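Local coordinates for cell shape-determining protein MreC (Listeria monocytogenes, PDB 2J5U) that is probably involved in forming and maintaining bacterial cell shape, and assembles as a homooligomer of 24 subunits arranged as 12 dimers, at residues Ser107-Lys112 / Asn133-Lys138; Glu195-Asp200 / Leu204-Phe209; Asp54-Leu59 / Ser64-Asp69. All coordinates share one frame; numbering follows the deposited sequence.

Interaction 1 of 3, residues Ser107-Lys112 / Asn133-Lys138; sequences SGLIGK and NRVSAK
Lys112 NZ reaches to 2.9 Å from Asn133 OD1, at a place where the two beta barrels of the chain meet. Residues 108-112 belong to strand 108-116 of the first barrel, whereas Asn133 leads into strand 135-139 of the second. The two pieces do not pair as strands: the directions of 109-112 and 133-135 differ by 128°, and side chains make the contact. Lys112 carries its CG between the backbone N and the carbonyl carbon, runs extended as far as CE, and then turns at its last torsion (chi4 -55°), which brings NZ close to the amide oxygen. Asn133 slides past it in the opposite direction, while its own backbone O is held by Asn150 ND2. Just before Lys112, Ile110 and Gly111 together face Val103 in a classic beta bulge. Leu109 points to the second barrel too, and its backbone bonds to Phe190 at the start of strand 190-199, a direct tie between the sheets. Its side chain also rests on Thr178, and Val135 leans on Ile149 of the adjoining strand. Across the seam, the apolar part of the contact comes down to one methyl pair, Leu109 CD2 and Val135 CG2, 4.3 Å apart.

Interaction 2 of 3, residues Glu195-Asp200 / Leu204-Phe209; sequences EKVETD and LSQTAF
Phe209 N gives a hydrogen bond of 2.8 Å to Lys196 O, and Thr207 N gives one of the same length, 2.8 Å, to Glu198 O. Glu198 N answers to Thr207 O at 3.0 Å. These bonds zip up an antiparallel beta hairpin. At its far end Glu195 N donates to Phe209 O over 2.8 Å, with Lys196 N adding a weak bond to the same oxygen. Glu195 and Lys196 thus both face Phe209, forming a classic beta bulge. Toward the turn Asp200 takes over with its side chain: OD1 accepts Ser205 N at 3.1 Å on its syn side and, weakly, Ser205 OG, so one carboxylate oxygen gathers the start of the returning strand.

Lys196 and Phe209 lie side by side. The lysine bends at chi3 (74°) and brings NZ over the ring, 4.3 Å from the Phe209 centroid and only 8° off the normal, a cation-pi contact with CE beside it on the same face. Glu198 comes to the ring edge instead, its CD 3.6 Å from Phe209 CE1 and its carboxylate turned 71° from the ring plane. On the other face of the hairpin, Val197 CG1 sits 3.4 Å from Gln206 OE1, while Gln206 NE2 is held by Met168 O and Pro165 O. Phe170 covers Val197 and Gln206 there. Strand 205-212 has strand 158-165 along its other edge, where Ala208 packs on Leu161 and Phe209 on Leu158; the hairpin thus forms two adjacent strands of the second barrel, between strands 158-165 and 175-178.

Interaction 3 of 3, residues Asp54-Leu59 / Ser64-Asp69; sequences DLKESL and SIRDYD
Lys56 NZ donates a hydrogen bond of 2.9 Å to Ser64 OG, and the close part of the contact lies around that bond. Lys56 stands near the C-terminal end of helix 31-58 and stretches fully beyond CG, so that it spans the gap to the chain past the linker; even at the nearest point, the CA atoms of Lys56 and Ser64 are 8.5 Å apart. Its CE lies 3.7 Å from Ser64 CB, aliphatic carbon alongside the serine. The ammonium is shared: its strongest partner is Glu51 of the second subunit, through a salt bridge, and Asn52 OD1 adds a weak bond.

Ser64 OG is equally busy. With chi1 at 79° the hydroxyl sits between its own backbone N and carbonyl carbon, turned inward over the start of the turn. There Arg66 N donates weakly to it at 3.3 Å, and OG in turn gives a weak bond to Asp67 OD2, which also accepts weakly from Ser64 N. The buried hydroxyl therefore links the helix side chain to the backbone of the turn.

The remaining approach is loose. Arg66 CD comes only to 4.4 Å from Lys56 NZ, and Arg66 NE stays 5.8 Å from that same NZ. Asp67 OD1, at 4.9 Å from Lys56 NZ, probably offsets some of the lysine's charge without touching it. Glu51 of the second subunit lies by both side chains, salt-bridged to Lys56 and packed against the partly exposed Arg66.

Residues Ser64 to Asp67 form a type I beta turn, and the weak Arg66 N to Ser64 OG bond fits an ST turn nested at its start; together they form the bend where the chain, coming from the predicted coiled coil, enters strand 68-77 of the first barrel.

The three contacts follow the chain from helix to second barrel. Interaction 3 comes first and joins the helix end to the entry of the first barrel; interaction 1 then bridges the first barrel and the second, and interaction 2 is a hairpin within the second. Interactions 1 and 3 reach the same sheet, their centres 22 Å apart and their nearest atoms about 7 Å, and both also touch the second subunit. Interactions 1 and 2 share the other sheet, with centres 18 Å apart and nearest atoms about 9 Å. Interactions 2 and 3 are the most distant pair, 33 Å between centres, and no other chain touches the segments of interaction 2.

Interaction 1 of 3, residues Ser107-Lys112 / Asn133-Lys138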
ATOM      1  N   SER A 107     -12.164 -72.159  20.578  1.00 61.06           N
ATOM      2  CA  SER A 107     -11.761 -72.399  19.202  1.00 60.62           C
ATOM      3  C   SER A 107     -12.813 -72.119  18.128  1.00 60.19           C
ATOM      4  O   SER A 107     -12.618 -72.488  16.967  1.00 60.60           O
ATOM      5  CB  SER A 107     -11.232 -73.833  19.059  1.00 62.62           C
ATOM      6  OG  SER A 107     -11.759 -74.685  20.064  1.00 66.35           O
ATOM      7  N   GLY A 108     -13.922 -71.474  18.487  1.00 59.09           N
ATOM      8  CA  GLY A 108     -14.926 -71.171  17.474  1.00 56.51           C
ATOM      9  C   GLY A 108     -16.403 -71.127  17.832  1.00 55.57           C
ATOM     10  O   GLY A 108     -16.816 -71.351  18.972  1.00 55.68           O
ATOM     11  N   LEU A 109     -17.203 -70.816  16.820  1.00 55.11           N
ATOM     12  CA  LEU A 109     -18.658 -70.736  16.944  1.00 53.13           C
ATOM     13  C   LEU A 109     -19.259 -72.146  16.948  1.00 52.93           C
ATOM     14  O   LEU A 109     -18.875 -72.985  16.124  1.00 49.76           O
ATOM     15  CB  LEU A 109     -19.229 -69.968  15.745  1.00 50.75           C
ATOM     16  CG  LEU A 109     -20.754 -69.856  15.681  1.00 51.45           C
ATOM     17  CD1 LEU A 109     -21.196 -68.950  16.790  1.00 50.76           C
ATOM     18  CD2 LEU A 109     -21.223 -69.290  14.374  1.00 47.69           C
ATOM     19  N   ILE A 110     -20.194 -72.421  17.855  1.00 52.08           N
ATOM     20  CA  ILE A 110     -20.806 -73.750  17.845  1.00 53.75           C
ATOM     21  C   ILE A 110     -22.320 -73.751  17.616  1.00 53.05           C
ATOM     22  O   ILE A 110     -22.904 -74.792  17.332  1.00 52.35           O
ATOM     23  CB  ILE A 110     -20.503 -74.555  19.134  1.00 53.77           C
ATOM     24  CG1 ILE A 110     -21.243 -73.950  20.324  1.00 54.37           C
ATOM     25  CG2 ILE A 110     -19.006 -74.592  19.368  1.00 54.10           C
ATOM     26  CD1 ILE A 110     -21.265 -74.825  21.527  1.00 56.45           C
ATOM     27  N   GLY A 111     -22.970 -72.601  17.737  1.00 52.24           N
ATOM     28  CA  GLY A 111     -24.399 -72.596  17.500  1.00 51.29           C
ATOM     29  C   GLY A 111     -25.137 -71.378  17.982  1.00 52.10           C
ATOM     30  O   GLY A 111     -24.532 -70.330  18.206  1.00 53.15           O
ATOM     31  N   LYS A 112     -26.450 -71.516  18.130  1.00 51.95           N
ATOM     32  CA  LYS A 112     -27.268 -70.419  18.604  1.00 53.66           C
ATOM     33  C   LYS A 112     -28.370 -70.915  19.513  1.00 52.92           C
ATOM     34  O   LYS A 112     -28.837 -72.040  19.385  1.00 53.96           O
ATOM     35  CB  LYS A 112     -27.878 -69.643  17.435  1.00 56.09           C
ATOM     36  CG  LYS A 112     -28.995 -70.344  16.707  1.00 59.07           C
ATOM     37  CD  LYS A 112     -29.685 -69.364  15.777  1.00 62.55           C
ATOM     38  CE  LYS A 112     -30.851 -70.008  15.049  1.00 65.29           C
ATOM     39  NZ  LYS A 112     -30.442 -71.244  14.308  1.00 66.68           N
ATOM     40  N   ASN A 133     -31.308 -73.846   9.015  1.00 63.10           N
ATOM     41  CA  ASN A 133     -30.270 -73.303   9.882  1.00 62.46           C
ATOM     42  C   ASN A 133     -29.204 -72.536   9.096  1.00 61.70           C
ATOM     43  O   ASN A 133     -28.656 -73.042   8.124  1.00 61.92           O
ATOM     44  CB  ASN A 133     -29.650 -74.440  10.688  1.00 62.30           C
ATOM     45  CG  ASN A 133     -28.731 -73.948  11.763  1.00 62.23           C
ATOM     46  OD1 ASN A 133     -29.013 -72.947  12.423  1.00 65.39           O
ATOM     47  ND2 ASN A 133     -27.629 -74.655  11.965  1.00 59.65           N
ATOM     48  N   ARG A 134     -28.913 -71.307   9.514  1.00 59.77           N
ATOM     49  CA  ARG A 134     -27.937 -70.498   8.795  1.00 59.69           C
ATOM     50  C   ARG A 134     -27.299 -69.388   9.613  1.00 57.48           C
ATOM     51  O   ARG A 134     -27.817 -69.002  10.648  1.00 59.11           O
ATOM     52  CB  ARG A 134     -28.601 -69.903   7.549  1.00 62.72           C
ATOM     53  CG  ARG A 134     -29.953 -69.276   7.805  1.00 67.05           C
ATOM     54  CD  ARG A 134     -30.704 -69.038   6.508  1.00 72.88           C
ATOM     55  NE  ARG A 134     -30.270 -67.815   5.854  1.00 79.07           N
ATOM     56  CZ  ARG A 134     -30.878 -66.637   5.998  1.00 83.24           C
ATOM     57  NH1 ARG A 134     -30.399 -65.556   5.373  1.00 81.91           N
ATOM     58  NH2 ARG A 134     -31.982 -66.537   6.747  1.00 84.47           N
ATOM     59  N   VAL A 135     -26.157 -68.890   9.155  1.00 53.45           N
ATOM     60  CA  VAL A 135     -25.487 -67.792   9.839  1.00 50.23           C
ATOM     61  C   VAL A 135     -24.782 -66.902   8.810  1.00 48.66           C
ATOM     62  O   VAL A 135     -24.175 -67.392   7.856  1.00 48.61           O
ATOM     63  CB  VAL A 135     -24.508 -68.327  10.955  1.00 49.64           C
ATOM     64  CG1 VAL A 135     -24.200 -69.751  10.713  1.00 50.31           C
ATOM     65  CG2 VAL A 135     -23.225 -67.529  11.002  1.00 46.56           C
ATOM     66  N   SER A 136     -24.914 -65.588   8.980  1.00 48.18           N
ATOM     67  CA  SER A 136     -24.296 -64.615   8.073  1.00 47.80           C
ATOM     68  C   SER A 136     -22.794 -64.596   8.347  1.00 47.87           C
ATOM     69  O   SER A 136     -22.363 -64.390   9.486  1.00 46.26           O
ATOM     70  CB  SER A 136     -24.848 -63.212   8.330  1.00 48.15           C
ATOM     71  OG  SER A 136     -26.254 -63.177   8.324  1.00 48.92           O
ATOM     72  N   ALA A 137     -21.999 -64.769   7.303  1.00 48.89           N
ATOM     73  CA  ALA A 137     -20.562 -64.814   7.482  1.00 51.77           C
ATOM     74  C   ALA A 137     -19.755 -63.980   6.511  1.00 53.25           C
ATOM     75  O   ALA A 137     -20.225 -63.594   5.443  1.00 51.62           O
ATOM     76  CB  ALA A 137     -20.080 -66.273   7.414  1.00 53.56           C
ATOM     77  N   LYS A 138     -18.510 -63.746   6.909  1.00 55.10           N
ATOM     78  CA  LYS A 138     -17.553 -62.984   6.135  1.00 57.47           C
ATOM     79  C   LYS A 138     -16.257 -63.790   5.981  1.00 58.53           C
ATOM     80  O   LYS A 138     -15.795 -64.436   6.932  1.00 58.90           O
ATOM     81  CB  LYS A 138     -17.252 -61.663   6.845  1.00 58.93           C
ATOM     82  CG  LYS A 138     -16.384 -60.723   6.036  1.00 62.75           C
ATOM     83  CD  LYS A 138     -16.140 -59.432   6.780  1.00 65.00           C
ATOM     84  CE  LYS A 138     -15.352 -59.687   8.042  1.00 67.62           C
ATOM     85  NZ  LYS A 138     -15.090 -58.427   8.772  1.00 70.91           N
TER

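Interaction 2 of 3, residues Glu195-Asp200 / Leu204-Phe209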
ATOM      1  N   GLU A 195     -11.818 -74.717   2.890  1.00 71.31           N
ATOM      2  CA  GLU A 195     -11.090 -75.935   2.638  1.00 73.47           C
ATOM      3  C   GLU A 195     -11.179 -76.272   1.171  1.00 74.31           C
ATOM      4  O   GLU A 195     -10.209 -76.712   0.567  1.00 75.58           O
ATOM      5  CB  GLU A 195     -11.712 -77.052   3.468  1.00 75.86           C
ATOM      6  CG  GLU A 195     -11.018 -78.384   3.383  1.00 80.86           C
ATOM      7  CD  GLU A 195      -9.641 -78.341   3.993  1.00 84.47           C
ATOM      8  OE1 GLU A 195      -9.495 -77.752   5.092  1.00 86.70           O
ATOM      9  OE2 GLU A 195      -8.710 -78.901   3.376  1.00 86.38           O
ATOM     10  N   LYS A 196     -12.353 -76.037   0.602  1.00 74.96           N
ATOM     11  CA  LYS A 196     -12.623 -76.351  -0.794  1.00 75.34           C
ATOM     12  C   LYS A 196     -13.467 -75.214  -1.376  1.00 75.76           C
ATOM     13  O   LYS A 196     -14.226 -74.568  -0.653  1.00 75.68           O
ATOM     14  CB  LYS A 196     -13.401 -77.675  -0.837  1.00 76.47           C
ATOM     15  CG  LYS A 196     -13.279 -78.506  -2.097  1.00 78.07           C
ATOM     16  CD  LYS A 196     -14.085 -79.822  -2.003  1.00 79.72           C
ATOM     17  CE  LYS A 196     -15.599 -79.604  -2.119  1.00 82.12           C
ATOM     18  NZ  LYS A 196     -16.417 -80.867  -2.053  1.00 83.27           N
ATOM     19  N   VAL A 197     -13.332 -74.964  -2.674  1.00 76.14           N
ATOM     20  CA  VAL A 197     -14.108 -73.912  -3.332  1.00 76.62           C
ATOM     21  C   VAL A 197     -14.631 -74.395  -4.679  1.00 77.70           C
ATOM     22  O   VAL A 197     -13.958 -75.146  -5.377  1.00 78.86           O
ATOM     23  CB  VAL A 197     -13.265 -72.647  -3.599  1.00 75.36           C
ATOM     24  CG1 VAL A 197     -14.113 -71.618  -4.319  1.00 73.21           C
ATOM     25  CG2 VAL A 197     -12.731 -72.077  -2.299  1.00 75.11           C
ATOM     26  N   GLU A 198     -15.833 -73.968  -5.045  1.00 78.69           N
ATOM     27  CA  GLU A 198     -16.391 -74.366  -6.327  1.00 81.11           C
ATOM     28  C   GLU A 198     -17.451 -73.381  -6.782  1.00 82.61           C
ATOM     29  O   GLU A 198     -17.950 -72.583  -5.989  1.00 82.30           O
ATOM     30  CB  GLU A 198     -16.980 -75.777  -6.247  1.00 82.44           C
ATOM     31  CG  GLU A 198     -18.388 -75.868  -5.696  1.00 84.94           C
ATOM     32  CD  GLU A 198     -18.844 -77.311  -5.492  1.00 88.05           C
ATOM     33  OE1 GLU A 198     -20.072 -77.526  -5.340  1.00 88.91           O
ATOM     34  OE2 GLU A 198     -17.976 -78.223  -5.472  1.00 87.71           O
ATOM     35  N   THR A 199     -17.774 -73.438  -8.069  1.00 84.47           N
ATOM     36  CA  THR A 199     -18.775 -72.567  -8.673  1.00 86.66           C
ATOM     37  C   THR A 199     -20.068 -73.345  -8.766  1.00 88.90           C
ATOM     38  O   THR A 199     -20.039 -74.545  -9.019  1.00 89.90           O
ATOM     39  CB  THR A 199     -18.365 -72.155 -10.091  1.00 86.39           C
ATOM     40  OG1 THR A 199     -17.215 -71.299 -10.026  1.00 84.34           O
ATOM     41  CG2 THR A 199     -19.513 -71.445 -10.794  1.00 85.24           C
ATOM     42  N   ASP A 200     -21.200 -72.676  -8.567  1.00 91.86           N
ATOM     43  CA  ASP A 200     -22.477 -73.372  -8.636  1.00 96.06           C
ATOM     44  C   ASP A 200     -22.972 -73.448 -10.077  1.00 97.11           C
ATOM     45  O   ASP A 200     -22.535 -72.676 -10.933  1.00 96.29           O
ATOM     46  CB  ASP A 200     -23.516 -72.686  -7.749  1.00 98.84           C
ATOM     47  CG  ASP A 200     -23.933 -71.341  -8.287  1.00102.75           C
ATOM     48  OD1 ASP A 200     -23.047 -70.477  -8.441  1.00104.00           O
ATOM     49  OD2 ASP A 200     -25.143 -71.146  -8.558  1.00104.64           O
ATOM     50  N   LEU A 204     -23.615 -68.007 -11.163  1.00 94.53           N
ATOM     51  CA  LEU A 204     -23.898 -66.704 -10.562  1.00 91.92           C
ATOM     52  C   LEU A 204     -23.098 -66.406  -9.296  1.00 89.06           C
ATOM     53  O   LEU A 204     -22.873 -65.244  -8.961  1.00 88.87           O
ATOM     54  CB  LEU A 204     -25.390 -66.612 -10.221  1.00 94.32           C
ATOM     55  CG  LEU A 204     -26.398 -66.877 -11.343  1.00 95.87           C
ATOM     56  CD1 LEU A 204     -27.808 -66.989 -10.756  1.00 95.89           C
ATOM     57  CD2 LEU A 204     -26.315 -65.760 -12.377  1.00 95.40           C
ATOM     58  N   SER A 205     -22.683 -67.448  -8.586  1.00 85.62           N
ATOM     59  CA  SER A 205     -21.937 -67.273  -7.346  1.00 81.91           C
ATOM     60  C   SER A 205     -20.993 -68.433  -7.092  1.00 79.74           C
ATOM     61  O   SER A 205     -20.897 -69.349  -7.899  1.00 80.74           O
ATOM     62  CB  SER A 205     -22.912 -67.163  -6.177  1.00 81.23           C
ATOM     63  OG  SER A 205     -23.814 -68.257  -6.184  1.00 80.30           O
ATOM     64  N   GLN A 206     -20.293 -68.388  -5.966  1.00 76.62           N
ATOM     65  CA  GLN A 206     -19.385 -69.461  -5.597  1.00 73.89           C
ATOM     66  C   GLN A 206     -19.827 -70.052  -4.270  1.00 72.72           C
ATOM     67  O   GLN A 206     -20.644 -69.474  -3.562  1.00 72.78           O
ATOM     68  CB  GLN A 206     -17.951 -68.953  -5.461  1.00 72.36           C
ATOM     69  CG  GLN A 206     -17.255 -68.664  -6.764  1.00 71.73           C
ATOM     70  CD  GLN A 206     -15.841 -68.173  -6.549  1.00 71.75           C
ATOM     71  OE1 GLN A 206     -14.934 -68.950  -6.264  1.00 71.16           O
ATOM     72  NE2 GLN A 206     -15.650 -66.868  -6.664  1.00 72.69           N
ATOM     73  N   THR A 207     -19.287 -71.216  -3.940  1.00 70.99           N
ATOM     74  CA  THR A 207     -19.621 -71.869  -2.695  1.00 68.87           C
ATOM     75  C   THR A 207     -18.334 -72.407  -2.127  1.00 68.28           C
ATOM     76  O   THR A 207     -17.579 -73.074  -2.823  1.00 69.55           O
ATOM     77  CB  THR A 207     -20.587 -73.040  -2.920  1.00 69.19           C
ATOM     78  OG1 THR A 207     -21.758 -72.566  -3.596  1.00 69.40           O
ATOM     79  CG2 THR A 207     -20.993 -73.660  -1.587  1.00 69.50           C
ATOM     80  N   ALA A 208     -18.066 -72.094  -0.869  1.00 66.74           N
ATOM     81  CA  ALA A 208     -16.867 -72.592  -0.230  1.00 65.39           C
ATOM     82  C   ALA A 208     -17.296 -73.620   0.805  1.00 65.42           C
ATOM     83  O   ALA A 208     -18.391 -73.542   1.364  1.00 64.75           O
ATOM     84  CB  ALA A 208     -16.111 -71.458   0.439  1.00 64.56           C
ATOM     85  N   PHE A 209     -16.445 -74.607   1.035  1.00 65.06           N
ATOM     86  CA  PHE A 209     -16.737 -75.620   2.027  1.00 64.06           C
ATOM     87  C   PHE A 209     -15.772 -75.321   3.145  1.00 64.74           C
ATOM     88  O   PHE A 209     -14.577 -75.111   2.921  1.00 64.97           O
ATOM     89  CB  PHE A 209     -16.574 -77.006   1.424  1.00 62.38           C
ATOM     90  CG  PHE A 209     -17.570 -77.283   0.350  1.00 61.18           C
ATOM     91  CD1 PHE A 209     -17.372 -76.800  -0.938  1.00 62.52           C
ATOM     92  CD2 PHE A 209     -18.767 -77.924   0.646  1.00 62.12           C
ATOM     93  CE1 PHE A 209     -18.359 -76.952  -1.918  1.00 62.42           C
ATOM     94  CE2 PHE A 209     -19.763 -78.082  -0.323  1.00 61.54           C
ATOM     95  CZ  PHE A 209     -19.560 -77.595  -1.604  1.00 61.01           C
TER

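Interaction 3 of 3, residues Asp54-Leu59 / Ser64-Asp69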
ATOM      1  N   ASP A  54     -10.070 -46.301  21.401  1.00 88.42           N
ATOM      2  CA  ASP A  54      -9.852 -44.859  21.403  1.00 88.36           C
ATOM      3  C   ASP A  54     -10.507 -44.217  20.200  1.00 86.25           C
ATOM      4  O   ASP A  54     -11.221 -43.226  20.333  1.00 85.74           O
ATOM      5  CB  ASP A  54      -8.363 -44.528  21.397  1.00 91.08           C
ATOM      6  CG  ASP A  54      -7.671 -44.978  22.662  1.00 94.30           C
ATOM      7  OD1 ASP A  54      -8.298 -44.891  23.747  1.00 94.87           O
ATOM      8  OD2 ASP A  54      -6.498 -45.405  22.568  1.00 95.94           O
ATOM      9  N   LEU A  55     -10.254 -44.784  19.025  1.00 83.90           N
ATOM     10  CA  LEU A  55     -10.830 -44.274  17.791  1.00 81.55           C
ATOM     11  C   LEU A  55     -12.345 -44.149  17.900  1.00 82.35           C
ATOM     12  O   LEU A  55     -12.910 -43.094  17.599  1.00 81.40           O
ATOM     13  CB  LEU A  55     -10.484 -45.201  16.629  1.00 78.88           C
ATOM     14  CG  LEU A  55      -9.026 -45.234  16.189  1.00 76.27           C
ATOM     15  CD1 LEU A  55      -8.809 -46.365  15.197  1.00 76.09           C
ATOM     16  CD2 LEU A  55      -8.675 -43.898  15.574  1.00 74.20           C
ATOM     17  N   LYS A  56     -12.999 -45.226  18.331  1.00 83.05           N
ATOM     18  CA  LYS A  56     -14.453 -45.224  18.466  1.00 84.44           C
ATOM     19  C   LYS A  56     -14.912 -44.191  19.475  1.00 85.96           C
ATOM     20  O   LYS A  56     -16.056 -43.737  19.415  1.00 86.08           O
ATOM     21  CB  LYS A  56     -14.973 -46.612  18.861  1.00 83.68           C
ATOM     22  CG  LYS A  56     -15.041 -47.604  17.705  1.00 83.55           C
ATOM     23  CD  LYS A  56     -15.331 -49.018  18.186  1.00 81.91           C
ATOM     24  CE  LYS A  56     -15.367 -49.990  17.022  1.00 82.16           C
ATOM     25  NZ  LYS A  56     -15.354 -51.418  17.457  1.00 81.31           N
ATOM     26  N   GLU A  57     -14.025 -43.825  20.400  1.00 87.62           N
ATOM     27  CA  GLU A  57     -14.351 -42.814  21.405  1.00 88.60           C
ATOM     28  C   GLU A  57     -14.178 -41.419  20.796  1.00 87.07           C
ATOM     29  O   GLU A  57     -14.935 -40.500  21.119  1.00 86.02           O
ATOM     30  CB  GLU A  57     -13.462 -42.968  22.652  1.00 92.10           C
ATOM     31  CG  GLU A  57     -13.754 -44.227  23.484  1.00 97.61           C
ATOM     32  CD  GLU A  57     -13.040 -44.242  24.839  1.00100.49           C
ATOM     33  OE1 GLU A  57     -11.796 -44.087  24.867  1.00102.33           O
ATOM     34  OE2 GLU A  57     -13.727 -44.419  25.876  1.00101.34           O
ATOM     35  N   SER A  58     -13.187 -41.279  19.910  1.00 85.97           N
ATOM     36  CA  SER A  58     -12.900 -40.013  19.226  1.00 84.14           C
ATOM     37  C   SER A  58     -14.100 -39.662  18.353  1.00 83.01           C
ATOM     38  O   SER A  58     -14.498 -38.505  18.250  1.00 81.88           O
ATOM     39  CB  SER A  58     -11.650 -40.154  18.358  1.00 84.31           C
ATOM     40  OG  SER A  58     -10.540 -40.578  19.132  1.00 85.66           O
ATOM     41  N   LEU A  59     -14.653 -40.685  17.711  1.00 81.94           N
ATOM     42  CA  LEU A  59     -15.841 -40.547  16.882  1.00 80.08           C
ATOM     43  C   LEU A  59     -16.932 -40.895  17.890  1.00 82.50           C
ATOM     44  O   LEU A  59     -16.629 -41.409  18.968  1.00 84.05           O
ATOM     45  CB  LEU A  59     -15.792 -41.571  15.754  1.00 75.30           C
ATOM     46  CG  LEU A  59     -14.506 -41.449  14.934  1.00 71.42           C
ATOM     47  CD1 LEU A  59     -14.191 -42.751  14.207  1.00 69.32           C
ATOM     48  CD2 LEU A  59     -14.656 -40.285  13.977  1.00 66.46           C
ATOM     49  N   SER A  64     -20.675 -50.902  18.878  1.00 70.12           N
ATOM     50  CA  SER A  64     -20.337 -51.239  17.507  1.00 67.72           C
ATOM     51  C   SER A  64     -20.770 -52.679  17.230  1.00 66.54           C
ATOM     52  O   SER A  64     -21.157 -53.419  18.135  1.00 65.97           O
ATOM     53  CB  SER A  64     -18.837 -51.106  17.270  1.00 66.86           C
ATOM     54  OG  SER A  64     -18.157 -52.238  17.770  1.00 67.13           O
ATOM     55  N   ILE A  65     -20.679 -53.067  15.968  1.00 64.42           N
ATOM     56  CA  ILE A  65     -21.069 -54.384  15.531  1.00 62.49           C
ATOM     57  C   ILE A  65     -20.293 -55.535  16.180  1.00 63.24           C
ATOM     58  O   ILE A  65     -20.759 -56.667  16.163  1.00 63.29           O
ATOM     59  CB  ILE A  65     -20.946 -54.466  13.995  1.00 63.88           C
ATOM     60  CG1 ILE A  65     -22.225 -55.047  13.390  1.00 62.60           C
ATOM     61  CG2 ILE A  65     -19.713 -55.257  13.607  1.00 63.07           C
ATOM     62  CD1 ILE A  65     -22.556 -56.417  13.844  1.00 64.97           C
ATOM     63  N   ARG A  66     -19.130 -55.277  16.772  1.00 64.58           N
ATOM     64  CA  ARG A  66     -18.376 -56.385  17.376  1.00 65.13           C
ATOM     65  C   ARG A  66     -18.483 -56.563  18.887  1.00 64.75           C
ATOM     66  O   ARG A  66     -17.996 -57.554  19.420  1.00 62.52           O
ATOM     67  CB  ARG A  66     -16.894 -56.277  17.032  1.00 65.63           C
ATOM     68  CG  ARG A  66     -16.588 -55.369  15.881  1.00 70.90           C
ATOM     69  CD  ARG A  66     -15.105 -55.373  15.588  1.00 72.88           C
ATOM     70  NE  ARG A  66     -14.631 -56.704  15.227  1.00 74.32           N
ATOM     71  CZ  ARG A  66     -13.776 -57.406  15.960  1.00 76.50           C
ATOM     72  NH1 ARG A  66     -13.394 -58.616  15.556  1.00 74.73           N
ATOM     73  NH2 ARG A  66     -13.308 -56.893  17.097  1.00 75.11           N
ATOM     74  N   ASP A  67     -19.117 -55.625  19.580  1.00 66.62           N
ATOM     75  CA  ASP A  67     -19.216 -55.718  21.032  1.00 68.84           C
ATOM     76  C   ASP A  67     -20.212 -56.752  21.544  1.00 68.42           C
ATOM     77  O   ASP A  67     -21.191 -57.067  20.873  1.00 69.71           O
ATOM     78  CB  ASP A  67     -19.541 -54.340  21.617  1.00 71.03           C
ATOM     79  CG  ASP A  67     -18.457 -53.315  21.319  1.00 75.90           C
ATOM     80  OD1 ASP A  67     -17.266 -53.698  21.377  1.00 77.66           O
ATOM     81  OD2 ASP A  67     -18.781 -52.136  21.034  1.00 77.00           O
ATOM     82  N   TYR A  68     -19.957 -57.279  22.739  1.00 68.16           N
ATOM     83  CA  TYR A  68     -20.851 -58.268  23.336  1.00 66.57           C
ATOM     84  C   TYR A  68     -20.545 -58.596  24.801  1.00 67.89           C
ATOM     85  O   TYR A  68     -19.427 -58.402  25.268  1.00 69.33           O
ATOM     86  CB  TYR A  68     -20.807 -59.564  22.522  1.00 63.80           C
ATOM     87  CG  TYR A  68     -19.475 -60.268  22.564  1.00 60.07           C
ATOM     88  CD1 TYR A  68     -18.596 -60.196  21.491  1.00 59.13           C
ATOM     89  CD2 TYR A  68     -19.077 -60.978  23.699  1.00 59.73           C
ATOM     90  CE1 TYR A  68     -17.352 -60.809  21.545  1.00 57.21           C
ATOM     91  CE2 TYR A  68     -17.834 -61.588  23.767  1.00 57.55           C
ATOM     92  CZ  TYR A  68     -16.975 -61.499  22.688  1.00 58.92           C
ATOM     93  OH  TYR A  68     -15.724 -62.066  22.767  1.00 59.69           O
ATOM     94  N   ASP A  69     -21.554 -59.094  25.513  1.00 69.78           N
ATOM     95  CA  ASP A  69     -21.431 -59.509  26.912  1.00 70.80           C
ATOM     96  C   ASP A  69     -21.497 -61.025  26.916  1.00 68.99           C
ATOM     97  O   ASP A  69     -22.505 -61.597  26.519  1.00 69.29           O
ATOM     98  CB  ASP A  69     -22.603 -58.999  27.743  1.00 75.42           C
ATOM     99  CG  ASP A  69     -22.538 -57.518  27.995  1.00 80.17           C
ATOM    100  OD1 ASP A  69     -23.563 -56.948  28.448  1.00 83.63           O
ATOM    101  OD2 ASP A  69     -21.462 -56.933  27.752  1.00 82.85           O
TER